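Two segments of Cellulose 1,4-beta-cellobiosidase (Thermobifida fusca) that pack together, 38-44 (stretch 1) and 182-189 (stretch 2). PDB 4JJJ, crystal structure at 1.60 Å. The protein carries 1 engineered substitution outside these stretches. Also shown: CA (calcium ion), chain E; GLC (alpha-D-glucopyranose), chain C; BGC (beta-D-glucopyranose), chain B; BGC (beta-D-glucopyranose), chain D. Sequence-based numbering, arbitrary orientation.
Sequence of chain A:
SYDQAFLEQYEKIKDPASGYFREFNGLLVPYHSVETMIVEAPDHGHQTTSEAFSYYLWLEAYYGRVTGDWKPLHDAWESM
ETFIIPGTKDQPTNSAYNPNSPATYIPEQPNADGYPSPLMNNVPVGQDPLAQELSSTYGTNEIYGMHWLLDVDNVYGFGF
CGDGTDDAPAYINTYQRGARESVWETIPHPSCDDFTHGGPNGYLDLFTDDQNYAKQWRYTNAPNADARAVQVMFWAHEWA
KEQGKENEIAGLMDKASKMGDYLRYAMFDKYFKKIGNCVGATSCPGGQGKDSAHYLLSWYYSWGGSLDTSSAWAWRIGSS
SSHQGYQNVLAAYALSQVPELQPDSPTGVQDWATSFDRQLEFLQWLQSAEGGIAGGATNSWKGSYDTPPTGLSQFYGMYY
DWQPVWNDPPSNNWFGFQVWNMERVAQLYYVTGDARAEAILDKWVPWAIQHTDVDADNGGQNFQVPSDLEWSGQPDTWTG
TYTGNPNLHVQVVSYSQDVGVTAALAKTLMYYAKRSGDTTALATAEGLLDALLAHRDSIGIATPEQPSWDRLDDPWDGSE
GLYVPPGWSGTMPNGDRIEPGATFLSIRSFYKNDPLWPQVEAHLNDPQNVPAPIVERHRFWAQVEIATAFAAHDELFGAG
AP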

# COMPACT_ATOMS: atom_id res chain seq x y z
N ILE A 38 11.38 12.31 -6.12
CA ILE A 38 10.34 11.47 -6.58
C ILE A 38 9.13 11.73 -5.72
O ILE A 38 9.22 11.73 -4.49
CB ILE A 38 10.77 9.94 -6.56
CG1 ILE A 38 9.63 9.04 -7.09
CG2 ILE A 38 11.24 9.51 -5.21
CD1 ILE A 38 10.17 7.69 -7.47
N VAL A 39 7.97 11.96 -6.36
CA VAL A 39 6.78 12.36 -5.66
C VAL A 39 5.57 11.61 -6.29
O VAL A 39 5.16 11.85 -7.44
CB VAL A 39 6.52 13.90 -5.74
CG1 VAL A 39 5.29 14.29 -5.01
CG2 VAL A 39 7.83 14.63 -5.24
N GLU A 40 5.06 10.61 -5.54
CA GLU A 40 4.04 9.72 -6.15
C GLU A 40 3.12 9.07 -5.15
O GLU A 40 1.94 8.87 -5.41
CB GLU A 40 4.66 8.69 -7.11
CG GLU A 40 5.67 7.74 -6.47
CD GLU A 40 6.59 7.02 -7.49
OE1 GLU A 40 6.67 7.47 -8.64
OE2 GLU A 40 7.11 5.97 -7.01
N ALA A 41 3.62 8.66 -4.01
CA ALA A 41 2.89 8.08 -2.93
C ALA A 41 3.57 8.46 -1.63
O ALA A 41 3.06 9.31 -0.96
CB ALA A 41 2.58 6.57 -3.06
N PRO A 42 4.84 8.05 -1.42
CA PRO A 42 5.77 8.86 -0.62
C PRO A 42 6.06 10.11 -1.44
O PRO A 42 5.80 10.13 -2.66
CB PRO A 42 6.98 7.94 -0.42
CG PRO A 42 6.98 7.14 -1.65
CD PRO A 42 5.54 6.84 -2.02
N ASP A 43 6.69 11.09 -0.79
CA ASP A 43 7.01 12.32 -1.47
C ASP A 43 8.49 12.65 -1.45
O ASP A 43 8.86 13.77 -1.85
CB ASP A 43 6.14 13.49 -0.95
CG ASP A 43 6.38 13.89 0.44
OD1 ASP A 43 7.42 13.56 1.05
OD2 ASP A 43 5.47 14.58 1.07
N HIS A 44 9.31 11.68 -1.09
CA HIS A 44 10.77 11.78 -1.14
C HIS A 44 11.34 10.40 -1.30
O HIS A 44 10.81 9.46 -0.64
CB HIS A 44 11.34 12.50 0.08
CG HIS A 44 12.78 12.85 -0.03
ND1 HIS A 44 13.82 11.98 0.29
CD2 HIS A 44 13.38 13.96 -0.55
CE1 HIS A 44 14.99 12.56 0.03
NE2 HIS A 44 14.74 13.77 -0.47
N SER A 182 -4.07 15.15 -2.67
CA SER A 182 -3.05 14.39 -3.37
C SER A 182 -1.69 14.44 -2.63
O SER A 182 -1.50 15.11 -1.61
CB SER A 182 -2.89 14.98 -4.69
OG SER A 182 -2.04 16.15 -4.67
N VAL A 183 -0.75 13.64 -3.16
CA VAL A 183 0.66 13.61 -2.65
C VAL A 183 1.25 15.00 -2.62
O VAL A 183 2.16 15.32 -1.84
CB VAL A 183 1.48 12.63 -3.54
CG1 VAL A 183 1.54 13.13 -4.98
CG2 VAL A 183 2.83 12.33 -2.90
N TRP A 184 0.76 15.89 -3.52
CA TRP A 184 1.27 17.29 -3.65
C TRP A 184 0.71 18.22 -2.59
O TRP A 184 1.21 19.33 -2.48
CB TRP A 184 0.95 17.84 -5.00
CG TRP A 184 1.48 17.05 -6.11
CD1 TRP A 184 0.85 16.02 -6.75
CD2 TRP A 184 2.83 17.03 -6.53
NE1 TRP A 184 1.72 15.44 -7.67
CE2 TRP A 184 2.95 16.04 -7.54
CE3 TRP A 184 3.93 17.81 -6.23
CZ2 TRP A 184 4.18 15.77 -8.18
CZ3 TRP A 184 5.13 17.55 -6.87
CH2 TRP A 184 5.24 16.58 -7.84
N GLU A 185 -0.33 17.78 -1.85
CA GLU A 185 -1.18 18.68 -1.04
C GLU A 185 -1.16 18.39 0.42
O GLU A 185 -1.94 18.96 1.15
CB GLU A 185 -2.59 18.66 -1.61
CG GLU A 185 -2.72 19.26 -3.04
CD GLU A 185 -4.00 18.94 -3.73
OE1 GLU A 185 -4.41 17.79 -3.69
OE2 GLU A 185 -4.61 19.79 -4.36
N THR A 186 -0.25 17.51 0.90
CA THR A 186 -0.17 17.11 2.30
C THR A 186 0.81 18.04 3.05
O THR A 186 1.64 18.74 2.44
CB THR A 186 0.45 15.69 2.42
OG1 THR A 186 1.78 15.76 1.79
CG2 THR A 186 -0.46 14.68 1.71
N ILE A 187 0.72 18.00 4.36
CA ILE A 187 1.69 18.63 5.26
C ILE A 187 2.32 17.45 6.06
O ILE A 187 1.72 16.88 6.98
CB ILE A 187 1.05 19.71 6.19
CG1 ILE A 187 0.40 20.78 5.32
CG2 ILE A 187 2.10 20.18 7.16
CD1 ILE A 187 -0.54 21.65 6.11
N PRO A 188 3.57 17.05 5.66
CA PRO A 188 4.24 16.00 6.39
C PRO A 188 4.42 16.35 7.87
O PRO A 188 4.77 17.48 8.19
CB PRO A 188 5.58 15.78 5.65
CG PRO A 188 5.29 16.35 4.27
CD PRO A 188 4.41 17.60 4.58
N HIS A 189 4.24 15.34 8.66
CA HIS A 189 4.21 15.50 10.12
C HIS A 189 4.68 14.26 10.86
O HIS A 189 4.71 13.13 10.34
CB HIS A 189 2.81 15.92 10.54
CG HIS A 189 1.74 14.94 10.17
ND1 HIS A 189 1.12 14.90 8.94
CD2 HIS A 189 1.27 13.90 10.86
CE1 HIS A 189 0.26 13.90 8.91
NE2 HIS A 189 0.30 13.29 10.07
CA CA E . -6.50 18.04 -4.79
C1 GLC C . 3.85 5.87 -12.08
C2 GLC C . 2.57 5.87 -11.36
C3 GLC C . 2.80 5.84 -9.83
C4 GLC C . 3.67 4.63 -9.45
C5 GLC C . 4.92 4.70 -10.33
C6 GLC C . 5.87 3.54 -10.20
O1 GLC C . 4.43 7.04 -11.66
O2 GLC C . 1.89 7.18 -11.61
O3 GLC C . 1.58 5.87 -9.11
O4 GLC C . 4.11 4.77 -8.07
O5 GLC C . 4.55 4.70 -11.71
O6 GLC C . 5.22 2.39 -10.61
C2 BGC B . 2.14 5.58 -11.28
C3 BGC B . 2.44 5.58 -9.79
C4 BGC B . 3.57 4.59 -9.45
C5 BGC B . 4.80 4.66 -10.37
C6 BGC B . 5.74 3.46 -10.23
C1 BGC B . 3.42 5.71 -12.08
O1 BGC B . 3.03 5.62 -13.50
O2 BGC B . 1.24 6.71 -11.48
O3 BGC B . 1.26 5.25 -9.04
O4 BGC B . 4.04 4.75 -8.11
O5 BGC B . 4.39 4.69 -11.74
O6 BGC B . 5.15 2.25 -10.64
C2 BGC D . 4.50 3.83 -5.99
C3 BGC D . 4.09 2.79 -4.95
C4 BGC D . 2.55 2.83 -4.72
C5 BGC D . 1.77 2.83 -6.05
C6 BGC D . 0.29 3.05 -5.81
C1 BGC D . 3.69 3.69 -7.27
O2 BGC D . 5.87 3.65 -6.33
O3 BGC D . 4.83 3.08 -3.73
O4 BGC D . 2.19 1.70 -3.90
O5 BGC D . 2.31 3.86 -6.89
O6 BGC D . 0.07 4.27 -5.12
O HOH W 1 2.93 13.87 0.34
O HOH W 2 -8.67 17.45 -5.91
O HOH W 3 -7.70 19.61 -3.54

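What backbone shape does stretch 2 bring to the contact? Ser182 to Glu185 form a type I beta turn, closed by the backbone hydrogen bond from Glu185 N to Ser182 O at 2.9 Å. Ser182 does not touch stretch 1, but it steadies the turn: Ser182 N donates to Glu185 OE1 at 2.9 Å, and Ser182 OG accepts from Trp184 N at 3.0 Å. The carboxylate of Glu185 also binds the calcium ion, tying the turn to a metal site, while the Glu185 side chain makes no contact with stretch 1.

Where does Val183 fit? Its CB points toward stretch 1, and CG2 enters a bend in that backbone where Glu40 N donates to Pro42 O at 3.0 Å. Val183 CG2 lies 3.6 Å from Ala41 O, 3.7 Å from Pro42 O and 3.8 Å from Val39 CG1. These are van der Waals contacts, since a methyl group offers no hydrogen bond to the carbonyls.

How does Trp184 reach across when its CB points sideways? The indole extends back to Val39, whose CG1 sits 3.5 Å from the centroid of the Trp184 six-membered ring, only 8° off the normal. This is a CH-pi contact over the ring face, reinforced by Val39 CB at 3.6 Å from Trp184 CH2.

What joins the polar side, given that no direct hydrogen bond crosses? Thr186 OG1 stands 3.9 Å from Asp43 OD2, too far to bond directly, and water 1 fills the gap. Thr186 OG1 donates to the water O at 2.6 Å; the water O donates to Asp43 OD2 and to Val183 O, each at 2.7 Å. Farther along, Pro188 CG packs 3.7 Å from Asp43 OD2, while Ile187 turns away.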